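Local coordinates for QdtA (Thermoanaerobacterium thermosaccharolyticum, PDB 4ZU5), which is a small, mostly beta-stranded protein of the WxcM-like family in the cupin clan, found here as a two-chain assembly with thymidine bound, at residues M1-I13 / L82-V95. Residues are numbered along the deposited sequence; the frame is centred on the assembly and turned at random.
Unlike the reference sequence in segment 82-95: Leu94 (reference Phe), Val95 (reference Leu).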
ATOM      1  N   MET A   1      16.704  23.684  -2.126  1.00 63.39           N
ATOM      2  CA  MET A   1      16.407  24.030  -3.535  1.00 63.55           C
ATOM      3  C   MET A   1      15.195  23.227  -3.979  1.00 52.56           C
ATOM      4  O   MET A   1      14.182  23.829  -4.315  1.00 43.18           O
ATOM      5  CB  MET A   1      17.630  23.853  -4.459  1.00 71.75           C
ATOM      6  CG  MET A   1      17.824  25.032  -5.412  1.00 80.85           C
ATOM      7  SD  MET A   1      19.427  25.876  -5.305  1.00103.36           S
ATOM      8  CE  MET A   1      18.998  27.605  -5.555  1.00 92.58           C
ATOM      9  N   LEU A   2      15.230  21.894  -3.908  1.00 53.08           N
ATOM     10  CA  LEU A   2      13.971  21.159  -4.103  1.00 47.29           C
ATOM     11  C   LEU A   2      13.052  21.086  -2.872  1.00 40.86           C
ATOM     12  O   LEU A   2      12.986  20.092  -2.170  1.00 39.04           O
ATOM     13  CB  LEU A   2      14.140  19.793  -4.733  1.00 50.98           C
ATOM     14  CG  LEU A   2      12.771  19.445  -5.345  1.00 52.35           C
ATOM     15  CD1 LEU A   2      12.480  20.087  -6.690  1.00 55.64           C
ATOM     16  CD2 LEU A   2      12.695  17.940  -5.482  1.00 58.59           C
ATOM     17  N   TYR A   3      12.224  22.104  -2.766  1.00 35.08           N
ATOM     18  CA  TYR A   3      11.248  22.233  -1.683  1.00 36.03           C
ATOM     19  C   TYR A   3      10.125  21.209  -1.737  1.00 32.97           C
ATOM     20  O   TYR A   3       9.731  20.777  -2.798  1.00 31.93           O
ATOM     21  CB  TYR A   3      10.614  23.614  -1.721  1.00 35.26           C
ATOM     22  CG  TYR A   3      11.538  24.769  -1.444  1.00 40.12           C
ATOM     23  CD1 TYR A   3      11.840  25.704  -2.428  1.00 40.89           C
ATOM     24  CD2 TYR A   3      12.111  24.936  -0.190  1.00 40.83           C
ATOM     25  CE1 TYR A   3      12.698  26.763  -2.171  1.00 40.64           C
ATOM     26  CE2 TYR A   3      12.977  25.970   0.061  1.00 42.72           C
ATOM     27  CZ  TYR A   3      13.251  26.887  -0.932  1.00 43.73           C
ATOM     28  OH  TYR A   3      14.090  27.907  -0.622  1.00 43.93           O
ATOM     29  N   ASN A   4       9.549  20.903  -0.581  1.00 33.34           N
ATOM     30  CA  ASN A   4       8.278  20.202  -0.441  1.00 31.37           C
ATOM     31  C   ASN A   4       8.393  18.721  -0.792  1.00 32.48           C
ATOM     32  O   ASN A   4       7.407  18.060  -1.164  1.00 31.49           O
ATOM     33  CB  ASN A   4       7.138  20.878  -1.203  1.00 33.32           C
ATOM     34  CG  ASN A   4       6.841  22.294  -0.711  1.00 39.09           C
ATOM     35  OD1 ASN A   4       7.552  22.891   0.145  1.00 35.14           O
ATOM     36  ND2 ASN A   4       5.749  22.832  -1.219  1.00 39.64           N
ATOM     37  N   VAL A   5       9.591  18.206  -0.626  1.00 32.34           N
ATOM     38  CA  VAL A   5       9.897  16.819  -0.924  1.00 32.83           C
ATOM     39  C   VAL A   5      10.834  16.248   0.117  1.00 34.58           C
ATOM     40  O   VAL A   5      11.724  16.960   0.568  1.00 36.13           O
ATOM     41  CB  VAL A   5      10.536  16.736  -2.334  1.00 35.45           C
ATOM     42  CG1 VAL A   5      10.986  15.321  -2.655  1.00 38.60           C
ATOM     43  CG2 VAL A   5       9.515  17.164  -3.361  1.00 36.03           C
ATOM     44  N   ALA A   6      10.709  14.961   0.457  1.00 31.85           N
ATOM     45  CA  ALA A   6      11.655  14.305   1.352  1.00 31.83           C
ATOM     46  C   ALA A   6      11.635  12.823   1.089  1.00 30.92           C
ATOM     47  O   ALA A   6      10.634  12.272   0.654  1.00 30.81           O
ATOM     48  CB  ALA A   6      11.348  14.513   2.821  1.00 33.25           C
ATOM     49  N   LEU A   7      12.750  12.228   1.462  1.00 33.52           N
ATOM     50  CA  LEU A   7      12.856  10.793   1.631  1.00 30.42           C
ATOM     51  C   LEU A   7      12.632  10.425   3.064  1.00 29.55           C
ATOM     52  O   LEU A   7      13.365  10.839   3.987  1.00 30.25           O
ATOM     53  CB  LEU A   7      14.209  10.314   1.139  1.00 31.78           C
ATOM     54  CG  LEU A   7      14.324  10.414  -0.369  1.00 35.91           C
ATOM     55  CD1 LEU A   7      15.802  10.240  -0.700  1.00 39.51           C
ATOM     56  CD2 LEU A   7      13.500   9.397  -1.127  1.00 37.60           C
ATOM     57  N   ILE A   8      11.707   9.506   3.255  1.00 31.28           N
ATOM     58  CA  ILE A   8      11.353   9.044   4.563  1.00 32.90           C
ATOM     59  C   ILE A   8      11.725   7.576   4.724  1.00 31.00           C
ATOM     60  O   ILE A   8      11.491   6.775   3.822  1.00 33.95           O
ATOM     61  CB  ILE A   8       9.852   9.166   4.760  1.00 33.23           C
ATOM     62  CG1 ILE A   8       9.439  10.621   4.923  1.00 37.75           C
ATOM     63  CG2 ILE A   8       9.457   8.467   6.055  1.00 34.95           C
ATOM     64  CD1 ILE A   8       7.906  10.650   4.975  1.00 39.25           C
ATOM     65  N   LYS A   9      12.325   7.240   5.845  1.00 32.16           N
ATOM     66  CA  LYS A   9      12.800   5.886   6.048  1.00 32.10           C
ATOM     67  C   LYS A   9      11.868   5.191   6.999  1.00 31.97           C
ATOM     68  O   LYS A   9      11.517   5.696   8.049  1.00 33.79           O
ATOM     69  CB  LYS A   9      14.259   5.874   6.568  1.00 35.60           C
ATOM     70  CG  LYS A   9      14.848   4.488   6.842  1.00 37.43           C
ATOM     71  CD  LYS A   9      15.289   3.891   5.515  1.00 39.38           C
ATOM     72  CE  LYS A   9      16.061   2.603   5.688  1.00 43.95           C
ATOM     73  NZ  LYS A   9      15.135   1.585   6.202  1.00 47.58           N
ATOM     74  N   PHE A  10      11.430   4.010   6.603  1.00 28.04           N
ATOM     75  CA  PHE A  10      10.560   3.176   7.401  1.00 30.06           C
ATOM     76  C   PHE A  10      11.359   2.024   8.021  1.00 30.99           C
ATOM     77  O   PHE A  10      12.472   1.748   7.595  1.00 34.01           O
ATOM     78  CB  PHE A  10       9.432   2.644   6.494  1.00 29.46           C
ATOM     79  CG  PHE A  10       8.622   3.729   5.854  1.00 26.61           C
ATOM     80  CD1 PHE A  10       8.446   3.768   4.480  1.00 28.98           C
ATOM     81  CD2 PHE A  10       8.052   4.716   6.611  1.00 26.23           C
ATOM     82  CE1 PHE A  10       7.691   4.768   3.878  1.00 29.76           C
ATOM     83  CE2 PHE A  10       7.320   5.743   6.032  1.00 28.03           C
ATOM     84  CZ  PHE A  10       7.137   5.774   4.666  1.00 29.23           C
ATOM     85  N   LYS A  11      10.761   1.393   9.033  1.00 32.45           N
ATOM     86  CA  LYS A  11      11.247   0.177   9.633  1.00 34.86           C
ATOM     87  C   LYS A  11      11.156  -0.927   8.583  1.00 35.07           C
ATOM     88  O   LYS A  11      10.159  -1.049   7.858  1.00 33.86           O
ATOM     89  CB  LYS A  11      10.353  -0.154  10.820  1.00 40.53           C
ATOM     90  CG  LYS A  11      10.973  -1.137  11.793  1.00 54.06           C
ATOM     91  CD  LYS A  11      10.236  -1.176  13.137  1.00 62.45           C
ATOM     92  CE  LYS A  11      10.999  -2.079  14.115  1.00 74.72           C
ATOM     93  NZ  LYS A  11      10.312  -2.325  15.422  1.00 78.04           N
ATOM     94  N   ASP A  12      12.217  -1.730   8.484  1.00 38.96           N
ATOM     95  CA  ASP A  12      12.259  -2.945   7.655  1.00 37.43           C
ATOM     96  C   ASP A  12      12.503  -4.143   8.566  1.00 42.84           C
ATOM     97  O   ASP A  12      13.627  -4.354   8.998  1.00 40.88           O
ATOM     98  CB  ASP A  12      13.402  -2.841   6.652  1.00 42.41           C
ATOM     99  CG  ASP A  12      13.527  -4.079   5.781  1.00 45.08           C
ATOM    100  OD1 ASP A  12      12.631  -4.937   5.825  1.00 41.25           O
ATOM    101  OD2 ASP A  12      14.519  -4.179   5.042  1.00 51.92           O
ATOM    102  N   ILE A  13      11.461  -4.873   8.929  1.00 38.29           N
ATOM    103  CA  ILE A  13      11.600  -6.051   9.761  1.00 42.13           C
ATOM    104  C   ILE A  13      12.010  -7.224   8.877  1.00 42.99           C
ATOM    105  O   ILE A  13      11.223  -7.723   8.073  1.00 45.19           O
ATOM    106  CB  ILE A  13      10.294  -6.301  10.488  1.00 43.74           C
ATOM    107  CG1 ILE A  13      10.045  -5.122  11.433  1.00 45.85           C
ATOM    108  CG2 ILE A  13      10.299  -7.651  11.201  1.00 46.95           C
ATOM    109  CD1 ILE A  13       8.733  -5.210  12.161  1.00 51.89           C
ATOM    110  N   LEU A  82      13.318   5.141  -7.020  1.00 32.39           N
ATOM    111  CA  LEU A  82      12.789   4.400  -5.906  1.00 32.35           C
ATOM    112  C   LEU A  82      12.897   2.923  -6.199  1.00 30.92           C
ATOM    113  O   LEU A  82      12.449   2.481  -7.263  1.00 37.11           O
ATOM    114  CB  LEU A  82      11.309   4.743  -5.685  1.00 31.40           C
ATOM    115  CG  LEU A  82      11.003   6.194  -5.341  1.00 32.91           C
ATOM    116  CD1 LEU A  82       9.517   6.435  -5.225  1.00 35.21           C
ATOM    117  CD2 LEU A  82      11.681   6.526  -4.003  1.00 34.81           C
ATOM    118  N   ASN A  83      13.480   2.205  -5.247  1.00 33.51           N
ATOM    119  CA  ASN A  83      13.835   0.807  -5.429  1.00 38.34           C
ATOM    120  C   ASN A  83      14.008   0.079  -4.142  1.00 38.12           C
ATOM    121  O   ASN A  83      14.494  -1.044  -4.148  1.00 36.49           O
ATOM    122  CB  ASN A  83      15.156   0.735  -6.193  1.00 43.22           C
ATOM    123  CG  ASN A  83      16.261   1.500  -5.494  1.00 44.97           C
ATOM    124  OD1 ASN A  83      16.276   1.651  -4.263  1.00 46.44           O
ATOM    125  ND2 ASN A  83      17.187   2.012  -6.285  1.00 52.81           N
ATOM    126  N   ASP A  84      13.595   0.704  -3.049  1.00 34.08           N
ATOM    127  CA  ASP A  84      13.665   0.105  -1.752  1.00 35.79           C
ATOM    128  C   ASP A  84      12.278   0.203  -1.115  1.00 33.26           C
ATOM    129  O   ASP A  84      11.856   1.274  -0.799  1.00 33.77           O
ATOM    130  CB  ASP A  84      14.727   0.897  -0.969  1.00 35.68           C
ATOM    131  CG  ASP A  84      15.030   0.335   0.383  1.00 34.13           C
ATOM    132  OD1 ASP A  84      14.210  -0.368   1.010  1.00 34.38           O
ATOM    133  OD2 ASP A  84      16.125   0.623   0.906  1.00 36.72           O
ATOM    134  N   PRO A  85      11.644  -0.916  -0.753  1.00 30.97           N
ATOM    135  CA  PRO A  85      10.344  -0.782  -0.118  1.00 33.21           C
ATOM    136  C   PRO A  85      10.330  -0.060   1.247  1.00 33.37           C
ATOM    137  O   PRO A  85       9.257   0.331   1.713  1.00 35.42           O
ATOM    138  CB  PRO A  85       9.871  -2.238   0.014  1.00 30.15           C
ATOM    139  CG  PRO A  85      10.612  -2.988  -1.060  1.00 33.80           C
ATOM    140  CD  PRO A  85      11.954  -2.295  -1.163  1.00 31.21           C
ATOM    141  N   SER A  86      11.476   0.103   1.915  1.00 32.69           N
ATOM    142  CA  SER A  86      11.493   0.772   3.222  1.00 31.07           C
ATOM    143  C   SER A  86      11.763   2.238   3.149  1.00 29.79           C
ATOM    144  O   SER A  86      12.013   2.861   4.201  1.00 31.94           O
ATOM    145  CB  SER A  86      12.574   0.166   4.121  1.00 35.74           C
ATOM    146  OG  SER A  86      13.869   0.397   3.584  1.00 36.95           O
ATOM    147  N   VAL A  87      11.738   2.787   1.952  1.00 28.85           N
ATOM    148  CA  VAL A  87      11.952   4.230   1.726  1.00 32.55           C
ATOM    149  C   VAL A  87      10.757   4.831   0.988  1.00 32.31           C
ATOM    150  O   VAL A  87      10.339   4.351  -0.069  1.00 34.67           O
ATOM    151  CB  VAL A  87      13.230   4.492   0.923  1.00 34.03           C
ATOM    152  CG1 VAL A  87      13.361   5.938   0.482  1.00 37.21           C
ATOM    153  CG2 VAL A  87      14.436   4.069   1.752  1.00 37.24           C
ATOM    154  N   GLY A  88      10.184   5.886   1.558  1.00 29.92           N
ATOM    155  CA  GLY A  88       9.091   6.598   0.910  1.00 28.13           C
ATOM    156  C   GLY A  88       9.520   7.976   0.437  1.00 29.47           C
ATOM    157  O   GLY A  88      10.366   8.630   1.086  1.00 31.92           O
ATOM    158  N   LEU A  89       8.869   8.432  -0.623  1.00 27.58           N
ATOM    159  CA  LEU A  89       9.094   9.776  -1.159  1.00 28.76           C
ATOM    160  C   LEU A  89       7.869  10.594  -0.817  1.00 26.43           C
ATOM    161  O   LEU A  89       6.791  10.438  -1.397  1.00 24.71           O
ATOM    162  CB  LEU A  89       9.368   9.736  -2.665  1.00 30.51           C
ATOM    163  CG  LEU A  89       9.579  11.088  -3.354  1.00 30.17           C
ATOM    164  CD1 LEU A  89      10.908  11.629  -2.901  1.00 32.28           C
ATOM    165  CD2 LEU A  89       9.573  10.858  -4.849  1.00 32.16           C
ATOM    166  N   TYR A  90       8.066  11.512   0.115  1.00 27.41           N
ATOM    167  CA  TYR A  90       7.031  12.479   0.469  1.00 28.79           C
ATOM    168  C   TYR A  90       7.041  13.594  -0.522  1.00 28.54           C
ATOM    169  O   TYR A  90       8.090  14.187  -0.820  1.00 28.50           O
ATOM    170  CB  TYR A  90       7.338  13.096   1.829  1.00 28.49           C
ATOM    171  CG  TYR A  90       6.500  14.313   2.179  1.00 31.28           C
ATOM    172  CD1 TYR A  90       5.151  14.212   2.454  1.00 31.29           C
ATOM    173  CD2 TYR A  90       7.037  15.578   2.133  1.00 34.10           C
ATOM    174  CE1 TYR A  90       4.376  15.355   2.649  1.00 30.66           C
ATOM    175  CE2 TYR A  90       6.277  16.711   2.351  1.00 33.62           C
ATOM    176  CZ  TYR A  90       4.943  16.600   2.643  1.00 31.80           C
ATOM    177  OH  TYR A  90       4.225  17.786   2.869  1.00 33.14           O
ATOM    178  N   ILE A  91       5.851  13.914  -0.995  1.00 28.24           N
ATOM    179  CA  ILE A  91       5.676  15.017  -1.921  1.00 29.99           C
ATOM    180  C   ILE A  91       4.547  15.883  -1.447  1.00 28.42           C
ATOM    181  O   ILE A  91       3.412  15.481  -1.454  1.00 30.98           O
ATOM    182  CB  ILE A  91       5.352  14.557  -3.366  1.00 30.50           C
ATOM    183  CG1 ILE A  91       6.437  13.625  -3.876  1.00 31.67           C
ATOM    184  CG2 ILE A  91       5.212  15.764  -4.294  1.00 33.88           C
ATOM    185  CD1 ILE A  91       6.095  12.930  -5.184  1.00 31.81           C
ATOM    186  N   GLY A  92       4.879  17.116  -1.114  1.00 30.49           N
ATOM    187  CA  GLY A  92       3.923  18.102  -0.725  1.00 32.07           C
ATOM    188  C   GLY A  92       3.304  18.908  -1.853  1.00 33.49           C
ATOM    189  O   GLY A  92       3.375  18.510  -2.992  1.00 30.66           O
ATOM    190  N   PRO A  93       2.574  19.969  -1.504  1.00 38.98           N
ATOM    191  CA  PRO A  93       1.836  20.774  -2.473  1.00 38.98           C
ATOM    192  C   PRO A  93       2.752  21.470  -3.470  1.00 32.63           C
ATOM    193  O   PRO A  93       3.903  21.841  -3.146  1.00 31.47           O
ATOM    194  CB  PRO A  93       1.148  21.806  -1.593  1.00 42.03           C
ATOM    195  CG  PRO A  93       0.806  20.995  -0.390  1.00 42.98           C
ATOM    196  CD  PRO A  93       2.106  20.258  -0.135  1.00 43.62           C
ATOM    197  N   LEU A  94       2.241  21.492  -4.689  1.00 33.30           N
ATOM    198  CA  LEU A  94       2.781  22.286  -5.767  1.00 34.07           C
ATOM    199  C   LEU A  94       4.116  21.814  -6.244  1.00 35.59           C
ATOM    200  O   LEU A  94       4.950  22.594  -6.726  1.00 30.74           O
ATOM    201  CB  LEU A  94       2.886  23.735  -5.345  1.00 33.54           C
ATOM    202  CG  LEU A  94       1.511  24.403  -5.255  1.00 36.04           C
ATOM    203  CD1 LEU A  94       1.734  25.828  -4.813  1.00 39.95           C
ATOM    204  CD2 LEU A  94       0.666  24.357  -6.516  1.00 41.45           C
ATOM    205  N   VAL A  95       4.277  20.506  -6.224  1.00 32.87           N
ATOM    206  CA  VAL A  95       5.392  19.903  -6.879  1.00 31.44           C
ATOM    207  C   VAL A  95       4.827  19.125  -8.058  1.00 33.54           C
ATOM    208  O   VAL A  95       3.874  18.392  -7.894  1.00 31.50           O
ATOM    209  CB  VAL A  95       6.084  18.931  -5.933  1.00 31.01           C
ATOM    210  CG1 VAL A  95       7.163  18.146  -6.664  1.00 31.45           C
ATOM    211  CG2 VAL A  95       6.714  19.686  -4.750  1.00 31.68           C
TER
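The ring of Phe10 comes close to the backbone of Gly88, its CE1 3.6 Å from Gly88 N; glycine, having no side chain, lets the ring come this near the strand. The ring's place follows from its first torsion (chi1 -59°), which sets CG beside the backbone N, while Phe10 N itself donates to Ser86 O at 2.7 Å. On the same face, Ile8 sends CD1 to Tyr90 CB, and the Tyr90 ring turns an edge to Ala6 N, an approach consistent with the small Ala6 side chain. The other face is largely aliphatic: Leu7 CD2 drops between Val87 CG1 (3.8 Å) and Leu89 CD1 (3.9 Å), Leu89 CD1 goes on to meet Val5 CG1 at 3.7 Å, and the methylenes of Lys9 extend it. Between the two faces, strands 5-9 and 87-91 run antiparallel, with Ala6-Tyr90 and Ile8-Gly88 as the hydrogen-bonded pairs.

Polar side chains close both ends. Lys9, its chain bent at chi2 and chi4, curls back so that NZ donates to Ser86 OG (3.1 Å) and to Phe10 O. Ser86 N donates to Asp84 OD1, an Asx turn within the type I turn Asp84-Val87, and Ser86 OG reaches the same oxygen from the same carboxylate face. At the far end, Asn4 ND2 supplies a donor for the loop carbonyl Pro93 O, 2.8 Å away and in the amide plane.

Farther out, Tyr90 OH hydrogen-bonds to His57 ND1, and Phe10 also packs on Tyr38 of the second subunit. Strand 5-9 thus forms an outer strand, within this chain, of one antiparallel sheet of the cupin-type beta-barrel.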